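Transmembrane protease (Mus musculus, PDB 2E7V) probably cleaves proteins at the cell surface as a membrane-bound serine protease, here represented by its SEA domain, a module that is typically extracellular and non-catalytic. Local coordinates at residues A4-Y18 with R63-F77. Residues are numbered along the deposited sequence; the frame is centred on the assembly and turned at random.
Sequences AYFYHSSFQILNVEY and RKEGTGVVADVVMKF
Ser10 OG donates to Asp72 OD1 (2.6 Å) on the adjacent antiparallel strand. The same oxygen also accepts from Arg63 NH2, while Arg63 NE reaches Asp72 OD2 at 2.6 Å, a side-on, two-nitrogen salt bridge in which acid and guanidinium lie nearly edge to edge. A lysine in place of Asp72 would probably leave Arg63 facing a like charge and the Ser10 hydroxyl without its acceptor. Lys76, with an all-extended chain, suits a partly exposed position: its CB lies 3.6 Å from Phe6 CE1, CG and CD continue along the ring's CE1 and CZ, CE touches both Phe6 CZ and Ala4 CB, and NZ ends 4.2 Å from Phe6 CZ. On the other face Val73, Ile13 and Ala71 suit burial beneath helix 28-46: Phe11 CD2 meets Val73 CG2 at 3.6 Å, and Ile13 CD1 meets the small Ala71. After the type II turn from Ile13 to Val16, Tyr18 has CG anti to its backbone N (chi1 -172°), which lays the ring flat against Lys64 CB, 3.3 Å from its centroid in a CH-pi contact; Asn23 holds its hydroxyl. Reciprocal backbone bonds at Tyr5, Tyr7, Ser9 and Phe11 zip together strands 4-14 and 68-78, the central pair in the SEA domain's alpha/beta sandwich.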
ATOM      1  N   ALA A   4      18.714   4.427   8.834  1.00 26.52           N
ATOM      2  CA  ALA A   4      17.659   4.130   7.876  1.00 21.40           C
ATOM      3  C   ALA A   4      17.131   2.710   8.030  1.00 19.44           C
ATOM      4  O   ALA A   4      17.890   1.781   8.313  1.00 17.96           O
ATOM      5  CB  ALA A   4      18.183   4.334   6.456  1.00 21.69           C
ATOM      6  N   TYR A   5      15.822   2.551   7.843  1.00 17.78           N
ATOM      7  CA  TYR A   5      15.167   1.251   7.934  1.00 15.11           C
ATOM      8  C   TYR A   5      14.273   1.058   6.721  1.00 14.89           C
ATOM      9  O   TYR A   5      13.647   2.010   6.244  1.00 16.96           O
ATOM     10  CB  TYR A   5      14.290   1.174   9.190  1.00 21.16           C
ATOM     11  CG  TYR A   5      15.008   0.814  10.470  1.00 25.49           C
ATOM     12  CD1 TYR A   5      14.465   1.146  11.710  1.00 28.52           C
ATOM     13  CD2 TYR A   5      16.216   0.115  10.448  1.00 30.18           C
ATOM     14  CE1 TYR A   5      15.104   0.793  12.898  1.00 29.19           C
ATOM     15  CE2 TYR A   5      16.864  -0.246  11.628  1.00 33.18           C
ATOM     16  CZ  TYR A   5      16.303   0.096  12.848  1.00 32.19           C
ATOM     17  OH  TYR A   5      16.939  -0.273  14.014  1.00 36.65           O
ATOM     18  N   PHE A   6      14.213  -0.173   6.227  1.00 13.39           N
ATOM     19  CA  PHE A   6      13.350  -0.508   5.107  1.00 12.64           C
ATOM     20  C   PHE A   6      12.374  -1.598   5.526  1.00 14.05           C
ATOM     21  O   PHE A   6      12.732  -2.542   6.249  1.00 14.46           O
ATOM     22  CB  PHE A   6      14.163  -1.013   3.917  1.00 14.54           C
ATOM     23  CG  PHE A   6      14.919   0.060   3.200  1.00 14.30           C
ATOM     24  CD1 PHE A   6      14.292   0.846   2.241  1.00 13.68           C
ATOM     25  CD2 PHE A   6      16.266   0.289   3.485  1.00 15.67           C
ATOM     26  CE1 PHE A   6      14.993   1.850   1.569  1.00 18.08           C
ATOM     27  CE2 PHE A   6      16.978   1.292   2.819  1.00 15.22           C
ATOM     28  CZ  PHE A   6      16.339   2.074   1.858  1.00 14.71           C
ATOM     29  N   TYR A   7      11.138  -1.458   5.069  1.00 11.68           N
ATOM     30  CA  TYR A   7      10.101  -2.429   5.332  1.00 11.25           C
ATOM     31  C   TYR A   7       9.405  -2.663   4.003  1.00 13.69           C
ATOM     32  O   TYR A   7       9.322  -1.766   3.169  1.00 11.14           O
ATOM     33  CB  TYR A   7       9.094  -1.890   6.350  1.00 12.86           C
ATOM     34  CG  TYR A   7       9.669  -1.782   7.731  1.00 12.79           C
ATOM     35  CD1 TYR A   7       9.526  -2.821   8.659  1.00  9.25           C
ATOM     36  CD2 TYR A   7      10.430  -0.671   8.090  1.00 14.33           C
ATOM     37  CE1 TYR A   7      10.147  -2.752   9.917  1.00 14.94           C
ATOM     38  CE2 TYR A   7      11.047  -0.593   9.327  1.00 17.87           C
ATOM     39  CZ  TYR A   7      10.906  -1.630  10.235  1.00 15.36           C
ATOM     40  OH  TYR A   7      11.547  -1.528  11.448  1.00 21.10           O
ATOM     41  N   HIS A   8       8.917  -3.876   3.804  1.00 14.27           N
ATOM     42  CA  HIS A   8       8.196  -4.203   2.588  1.00 13.56           C
ATOM     43  C   HIS A   8       7.066  -5.155   2.910  1.00 14.03           C
ATOM     44  O   HIS A   8       7.142  -5.918   3.875  1.00 13.79           O
ATOM     45  CB  HIS A   8       9.130  -4.827   1.536  1.00 17.24           C
ATOM     46  CG  HIS A   8       9.646  -6.188   1.893  1.00 17.48           C
ATOM     47  ND1 HIS A   8      10.741  -6.383   2.706  1.00 16.30           N
ATOM     48  CD2 HIS A   8       9.215  -7.424   1.540  1.00 17.64           C
ATOM     49  CE1 HIS A   8      10.962  -7.679   2.841  1.00 20.32           C
ATOM     50  NE2 HIS A   8      10.050  -8.333   2.143  1.00 20.00           N
ATOM     51  N   SER A   9       6.009  -5.090   2.106  1.00 13.93           N
ATOM     52  CA  SER A   9       4.858  -5.952   2.280  1.00 17.33           C
ATOM     53  C   SER A   9       4.182  -6.141   0.935  1.00 15.92           C
ATOM     54  O   SER A   9       4.414  -5.372  -0.009  1.00 15.76           O
ATOM     55  CB  SER A   9       3.860  -5.318   3.255  1.00 19.55           C
ATOM     56  OG  SER A   9       4.535  -4.786   4.382  1.00 21.94           O
ATOM     57  N   SER A  10       3.359  -7.180   0.847  1.00 12.87           N
ATOM     58  CA  SER A  10       2.594  -7.450  -0.361  1.00 12.95           C
ATOM     59  C   SER A  10       1.162  -7.091   0.010  1.00 12.84           C
ATOM     60  O   SER A  10       0.562  -7.705   0.901  1.00 12.98           O
ATOM     61  CB  SER A  10       2.688  -8.922  -0.749  1.00 17.84           C
ATOM     62  OG  SER A  10       4.005  -9.248  -1.157  1.00 18.45           O
ATOM     63  N   PHE A  11       0.634  -6.070  -0.648  1.00  7.97           N
ATOM     64  CA  PHE A  11      -0.712  -5.595  -0.378  1.00  9.86           C
ATOM     65  C   PHE A  11      -1.701  -6.056  -1.423  1.00 10.15           C
ATOM     66  O   PHE A  11      -1.459  -5.921  -2.629  1.00  8.90           O
ATOM     67  CB  PHE A  11      -0.762  -4.070  -0.395  1.00 10.30           C
ATOM     68  CG  PHE A  11      -0.010  -3.412   0.714  1.00  8.95           C
ATOM     69  CD1 PHE A  11      -0.633  -3.157   1.939  1.00 12.90           C
ATOM     70  CD2 PHE A  11       1.301  -2.987   0.522  1.00  9.91           C
ATOM     71  CE1 PHE A  11       0.051  -2.474   2.957  1.00 12.98           C
ATOM     72  CE2 PHE A  11       1.982  -2.315   1.523  1.00 13.48           C
ATOM     73  CZ  PHE A  11       1.351  -2.054   2.749  1.00 12.40           C
ATOM     74  N   GLN A  12      -2.831  -6.569  -0.969  1.00 12.08           N
ATOM     75  CA  GLN A  12      -3.873  -6.963  -1.904  1.00 16.07           C
ATOM     76  C   GLN A  12      -4.431  -5.637  -2.444  1.00 14.44           C
ATOM     77  O   GLN A  12      -4.806  -4.758  -1.670  1.00 15.87           O
ATOM     78  CB  GLN A  12      -4.977  -7.739  -1.178  1.00 15.05           C
ATOM     79  CG  GLN A  12      -4.608  -9.171  -0.806  1.00 25.40           C
ATOM     80  CD  GLN A  12      -4.480  -9.381   0.691  1.00 31.31           C
ATOM     81  OE1 GLN A  12      -3.389  -9.272   1.262  1.00 36.70           O
ATOM     82  NE2 GLN A  12      -5.601  -9.676   1.342  1.00 34.63           N
ATOM     83  N   ILE A  13      -4.481  -5.481  -3.763  1.00 12.76           N
ATOM     84  CA  ILE A  13      -4.994  -4.245  -4.346  1.00 12.46           C
ATOM     85  C   ILE A  13      -6.448  -4.490  -4.716  1.00 16.95           C
ATOM     86  O   ILE A  13      -6.758  -5.030  -5.776  1.00 17.58           O
ATOM     87  CB  ILE A  13      -4.159  -3.824  -5.588  1.00 14.85           C
ATOM     88  CG1 ILE A  13      -2.677  -3.698  -5.196  1.00 13.24           C
ATOM     89  CG2 ILE A  13      -4.662  -2.488  -6.137  1.00 10.84           C
ATOM     90  CD1 ILE A  13      -2.410  -2.770  -3.981  1.00 18.98           C
ATOM     91  N   LEU A  14      -7.339  -4.092  -3.814  1.00 16.53           N
ATOM     92  CA  LEU A  14      -8.767  -4.306  -3.975  1.00 15.48           C
ATOM     93  C   LEU A  14      -9.437  -3.594  -5.146  1.00 12.17           C
ATOM     94  O   LEU A  14      -9.057  -2.492  -5.531  1.00 13.30           O
ATOM     95  CB  LEU A  14      -9.492  -3.922  -2.673  1.00 15.80           C
ATOM     96  CG  LEU A  14      -8.924  -4.438  -1.345  1.00 16.12           C
ATOM     97  CD1 LEU A  14      -9.805  -3.964  -0.189  1.00 20.00           C
ATOM     98  CD2 LEU A  14      -8.862  -5.964  -1.359  1.00 19.23           C
ATOM     99  N   ASN A  15     -10.435  -4.263  -5.715  1.00 16.30           N
ATOM    100  CA  ASN A  15     -11.248  -3.722  -6.799  1.00 18.92           C
ATOM    101  C   ASN A  15     -10.543  -3.402  -8.122  1.00 21.30           C
ATOM    102  O   ASN A  15     -10.986  -2.525  -8.869  1.00 20.74           O
ATOM    103  CB  ASN A  15     -11.983  -2.490  -6.261  1.00 17.13           C
ATOM    104  CG  ASN A  15     -12.654  -2.763  -4.916  1.00 19.04           C
ATOM    105  OD1 ASN A  15     -12.761  -1.882  -4.052  1.00 19.07           O
ATOM    106  ND2 ASN A  15     -13.116  -3.995  -4.738  1.00 12.81           N
ATOM    107  N   VAL A  16      -9.449  -4.101  -8.409  1.00 18.93           N
ATOM    108  CA  VAL A  16      -8.730  -3.891  -9.665  1.00 19.65           C
ATOM    109  C   VAL A  16      -8.450  -5.244 -10.311  1.00 19.45           C
ATOM    110  O   VAL A  16      -7.822  -6.118  -9.709  1.00 16.55           O
ATOM    111  CB  VAL A  16      -7.379  -3.168  -9.462  1.00 17.93           C
ATOM    112  CG1 VAL A  16      -6.717  -2.932 -10.810  1.00 19.83           C
ATOM    113  CG2 VAL A  16      -7.581  -1.862  -8.736  1.00 16.35           C
ATOM    114  N   GLU A  17      -8.938  -5.429 -11.530  1.00 20.95           N
ATOM    115  CA  GLU A  17      -8.699  -6.681 -12.228  1.00 19.63           C
ATOM    116  C   GLU A  17      -7.312  -6.611 -12.839  1.00 18.89           C
ATOM    117  O   GLU A  17      -6.899  -5.561 -13.329  1.00 19.58           O
ATOM    118  CB  GLU A  17      -9.737  -6.894 -13.334  1.00 20.57           C
ATOM    119  CG  GLU A  17      -9.503  -8.154 -14.164  1.00 22.95           C
ATOM    120  CD  GLU A  17     -10.561  -8.358 -15.245  1.00 25.64           C
ATOM    121  OE1 GLU A  17     -10.370  -9.242 -16.102  1.00 25.59           O
ATOM    122  OE2 GLU A  17     -11.581  -7.637 -15.234  1.00 27.68           O
ATOM    123  N   TYR A  18      -6.587  -7.717 -12.795  1.00 18.15           N
ATOM    124  CA  TYR A  18      -5.259  -7.752 -13.384  1.00 22.15           C
ATOM    125  C   TYR A  18      -5.439  -7.905 -14.897  1.00 20.96           C
ATOM    126  O   TYR A  18      -6.091  -8.838 -15.351  1.00 26.91           O
ATOM    127  CB  TYR A  18      -4.459  -8.939 -12.835  1.00 16.81           C
ATOM    128  CG  TYR A  18      -3.011  -8.933 -13.254  1.00 22.65           C
ATOM    129  CD1 TYR A  18      -2.039  -8.280 -12.487  1.00 21.12           C
ATOM    130  CD2 TYR A  18      -2.612  -9.543 -14.439  1.00 21.48           C
ATOM    131  CE1 TYR A  18      -0.702  -8.238 -12.900  1.00 21.76           C
ATOM    132  CE2 TYR A  18      -1.285  -9.502 -14.860  1.00 26.26           C
ATOM    133  CZ  TYR A  18      -0.336  -8.852 -14.091  1.00 23.40           C
ATOM    134  OH  TYR A  18       0.972  -8.821 -14.522  1.00 22.87           O
ATOM    135  N   ARG A  63       1.859  -7.802  -8.989  1.00 12.88           N
ATOM    136  CA  ARG A  63       1.767  -9.197  -9.341  1.00 18.88           C
ATOM    137  C   ARG A  63       0.327  -9.607  -9.461  1.00 17.51           C
ATOM    138  O   ARG A  63      -0.571  -8.983  -8.897  1.00 17.32           O
ATOM    139  CB  ARG A  63       2.497 -10.068  -8.299  1.00 17.18           C
ATOM    140  CG  ARG A  63       4.009  -9.930  -8.367  1.00 25.17           C
ATOM    141  CD  ARG A  63       4.747 -10.820  -7.367  1.00 23.67           C
ATOM    142  NE  ARG A  63       4.474 -10.444  -5.982  1.00 23.99           N
ATOM    143  CZ  ARG A  63       3.522 -10.984  -5.226  1.00 22.86           C
ATOM    144  NH1 ARG A  63       2.739 -11.939  -5.712  1.00 23.23           N
ATOM    145  NH2 ARG A  63       3.359 -10.572  -3.975  1.00 23.90           N
ATOM    146  N   LYS A  64       0.115 -10.655 -10.234  1.00 20.80           N
ATOM    147  CA  LYS A  64      -1.207 -11.201 -10.430  1.00 25.95           C
ATOM    148  C   LYS A  64      -1.382 -12.406  -9.516  1.00 26.58           C
ATOM    149  O   LYS A  64      -0.555 -13.315  -9.506  1.00 30.49           O
ATOM    150  CB  LYS A  64      -1.375 -11.617 -11.892  1.00 27.62           C
ATOM    151  CG  LYS A  64      -2.404 -12.706 -12.131  1.00 32.12           C
ATOM    152  CD  LYS A  64      -2.435 -13.118 -13.600  1.00 36.71           C
ATOM    153  CE  LYS A  64      -1.033 -13.430 -14.120  1.00 39.88           C
ATOM    154  NZ  LYS A  64      -0.289 -14.356 -13.212  1.00 39.83           N
ATOM    155  N   GLU A  65      -2.442 -12.387  -8.721  1.00 31.86           N
ATOM    156  CA  GLU A  65      -2.779 -13.493  -7.831  1.00 36.50           C
ATOM    157  C   GLU A  65      -4.249 -13.755  -8.118  1.00 38.21           C
ATOM    158  O   GLU A  65      -5.098 -12.893  -7.874  1.00 37.21           O
ATOM    159  CB  GLU A  65      -2.572 -13.116  -6.359  1.00 41.54           C
ATOM    160  CG  GLU A  65      -1.107 -13.105  -5.937  1.00 44.38           C
ATOM    161  CD  GLU A  65      -0.917 -13.084  -4.429  1.00 46.76           C
ATOM    162  OE1 GLU A  65       0.248 -13.154  -3.985  1.00 48.45           O
ATOM    163  OE2 GLU A  65      -1.922 -12.998  -3.688  1.00 45.31           O
ATOM    164  N   GLY A  66      -4.547 -14.940  -8.644  1.00 38.12           N
ATOM    165  CA  GLY A  66      -5.917 -15.248  -9.005  1.00 37.96           C
ATOM    166  C   GLY A  66      -6.168 -14.361 -10.208  1.00 36.47           C
ATOM    167  O   GLY A  66      -5.436 -14.438 -11.194  1.00 38.33           O
ATOM    168  N   THR A  67      -7.185 -13.511 -10.131  1.00 35.21           N
ATOM    169  CA  THR A  67      -7.481 -12.584 -11.219  1.00 32.74           C
ATOM    170  C   THR A  67      -7.285 -11.175 -10.683  1.00 30.93           C
ATOM    171  O   THR A  67      -7.410 -10.195 -11.418  1.00 32.84           O
ATOM    172  CB  THR A  67      -8.929 -12.716 -11.716  1.00 33.56           C
ATOM    173  OG1 THR A  67      -9.836 -12.495 -10.627  1.00 36.50           O
ATOM    174  CG2 THR A  67      -9.158 -14.091 -12.314  1.00 34.67           C
ATOM    175  N   GLY A  68      -6.981 -11.094  -9.388  1.00 28.08           N
ATOM    176  CA  GLY A  68      -6.757  -9.816  -8.737  1.00 24.74           C
ATOM    177  C   GLY A  68      -5.305  -9.375  -8.785  1.00 22.57           C
ATOM    178  O   GLY A  68      -4.456 -10.053  -9.363  1.00 22.93           O
ATOM    179  N   VAL A  69      -5.015  -8.239  -8.159  1.00 18.88           N
ATOM    180  CA  VAL A  69      -3.667  -7.689  -8.148  1.00 15.74           C
ATOM    181  C   VAL A  69      -3.062  -7.569  -6.750  1.00 15.48           C
ATOM    182  O   VAL A  69      -3.760  -7.275  -5.777  1.00 11.94           O
ATOM    183  CB  VAL A  69      -3.661  -6.271  -8.789  1.00 18.48           C
ATOM    184  CG1 VAL A  69      -2.228  -5.736  -8.878  1.00 17.85           C
ATOM    185  CG2 VAL A  69      -4.333  -6.311 -10.159  1.00 18.76           C
ATOM    186  N   VAL A  70      -1.757  -7.808  -6.657  1.00 15.46           N
ATOM    187  CA  VAL A  70      -1.032  -7.664  -5.398  1.00 16.69           C
ATOM    188  C   VAL A  70       0.162  -6.781  -5.703  1.00 14.29           C
ATOM    189  O   VAL A  70       0.834  -6.972  -6.717  1.00 15.11           O
ATOM    190  CB  VAL A  70      -0.513  -8.996  -4.841  1.00 16.12           C
ATOM    191  CG1 VAL A  70       0.494  -8.719  -3.726  1.00 17.90           C
ATOM    192  CG2 VAL A  70      -1.655  -9.811  -4.296  1.00 16.71           C
ATOM    193  N   ALA A  71       0.417  -5.810  -4.833  1.00 10.51           N
ATOM    194  CA  ALA A  71       1.531  -4.899  -5.035  1.00  9.99           C
ATOM    195  C   ALA A  71       2.620  -5.111  -3.988  1.00 11.59           C
ATOM    196  O   ALA A  71       2.342  -5.121  -2.787  1.00 10.83           O
ATOM    197  CB  ALA A  71       1.035  -3.462  -4.989  1.00 10.44           C
ATOM    198  N   ASP A  72       3.849  -5.329  -4.440  1.00  9.30           N
ATOM    199  CA  ASP A  72       4.952  -5.478  -3.502  1.00 13.18           C
ATOM    200  C   ASP A  72       5.465  -4.052  -3.330  1.00 10.63           C
ATOM    201  O   ASP A  72       5.881  -3.404  -4.293  1.00 10.06           O
ATOM    202  CB  ASP A  72       6.037  -6.401  -4.048  1.00 11.81           C
ATOM    203  CG  ASP A  72       5.525  -7.813  -4.293  1.00 15.75           C
ATOM    204  OD1 ASP A  72       4.671  -8.293  -3.513  1.00 15.04           O
ATOM    205  OD2 ASP A  72       5.980  -8.442  -5.260  1.00 14.29           O
ATOM    206  N   VAL A  73       5.402  -3.580  -2.090  1.00  7.94           N
ATOM    207  CA  VAL A  73       5.759  -2.208  -1.727  1.00 10.09           C
ATOM    208  C   VAL A  73       6.909  -2.081  -0.728  1.00 11.24           C
ATOM    209  O   VAL A  73       6.939  -2.783   0.298  1.00 13.99           O
ATOM    210  CB  VAL A  73       4.506  -1.506  -1.116  1.00 11.33           C
ATOM    211  CG1 VAL A  73       4.832  -0.070  -0.691  1.00 10.61           C
ATOM    212  CG2 VAL A  73       3.361  -1.544  -2.111  1.00  8.82           C
ATOM    213  N   VAL A  74       7.852  -1.189  -1.021  1.00 11.32           N
ATOM    214  CA  VAL A  74       8.977  -0.948  -0.117  1.00 14.01           C
ATOM    215  C   VAL A  74       8.725   0.399   0.563  1.00 12.02           C
ATOM    216  O   VAL A  74       8.287   1.347  -0.087  1.00 12.45           O
ATOM    217  CB  VAL A  74      10.337  -0.868  -0.871  1.00 16.93           C
ATOM    218  CG1 VAL A  74      11.405  -0.282   0.048  1.00 15.68           C
ATOM    219  CG2 VAL A  74      10.781  -2.259  -1.324  1.00 15.57           C
ATOM    220  N   MET A  75       8.979   0.468   1.865  1.00  9.58           N
ATOM    221  CA  MET A  75       8.801   1.702   2.621  1.00 11.31           C
ATOM    222  C   MET A  75      10.098   2.002   3.367  1.00 11.55           C
ATOM    223  O   MET A  75      10.646   1.120   4.054  1.00 12.22           O
ATOM    224  CB  MET A  75       7.634   1.574   3.620  1.00  9.30           C
ATOM    225  CG  MET A  75       6.241   1.419   2.979  1.00 13.61           C
ATOM    226  SD  MET A  75       5.016   0.655   4.121  1.00  6.42           S
ATOM    227  CE  MET A  75       5.559  -1.038   3.992  1.00 14.90           C
ATOM    228  N   LYS A  76      10.592   3.236   3.222  1.00  9.36           N
ATOM    229  CA  LYS A  76      11.829   3.675   3.881  1.00 10.26           C
ATOM    230  C   LYS A  76      11.581   4.669   5.013  1.00 10.29           C
ATOM    231  O   LYS A  76      10.849   5.658   4.833  1.00  8.65           O
ATOM    232  CB  LYS A  76      12.781   4.338   2.876  1.00 11.26           C
ATOM    233  CG  LYS A  76      14.080   4.835   3.519  1.00 15.30           C
ATOM    234  CD  LYS A  76      15.081   5.367   2.510  1.00 18.46           C
ATOM    235  CE  LYS A  76      16.425   5.631   3.187  1.00 19.22           C
ATOM    236  NZ  LYS A  76      17.466   6.076   2.231  1.00 17.39           N
ATOM    237  N   PHE A  77      12.209   4.413   6.163  1.00 11.78           N
ATOM    238  CA  PHE A  77      12.089   5.272   7.345  1.00 13.55           C
ATOM    239  C   PHE A  77      13.449   5.650   7.929  1.00 17.50           C
ATOM    240  O   PHE A  77      14.431   4.917   7.786  1.00 17.52           O
ATOM    241  CB  PHE A  77      11.280   4.585   8.461  1.00 10.55           C
ATOM    242  CG  PHE A  77       9.900   4.184   8.054  1.00 11.65           C
ATOM    243  CD1 PHE A  77       9.685   3.000   7.348  1.00 10.57           C
ATOM    244  CD2 PHE A  77       8.811   5.018   8.327  1.00 11.09           C
ATOM    245  CE1 PHE A  77       8.407   2.650   6.913  1.00  8.49           C
ATOM    246  CE2 PHE A  77       7.527   4.677   7.896  1.00 10.43           C
ATOM    247  CZ  PHE A  77       7.326   3.489   7.185  1.00 12.71           C
TER
HETATM  248  O   HOH W   1      -7.535  -7.249  -7.321  1.00 19.50           O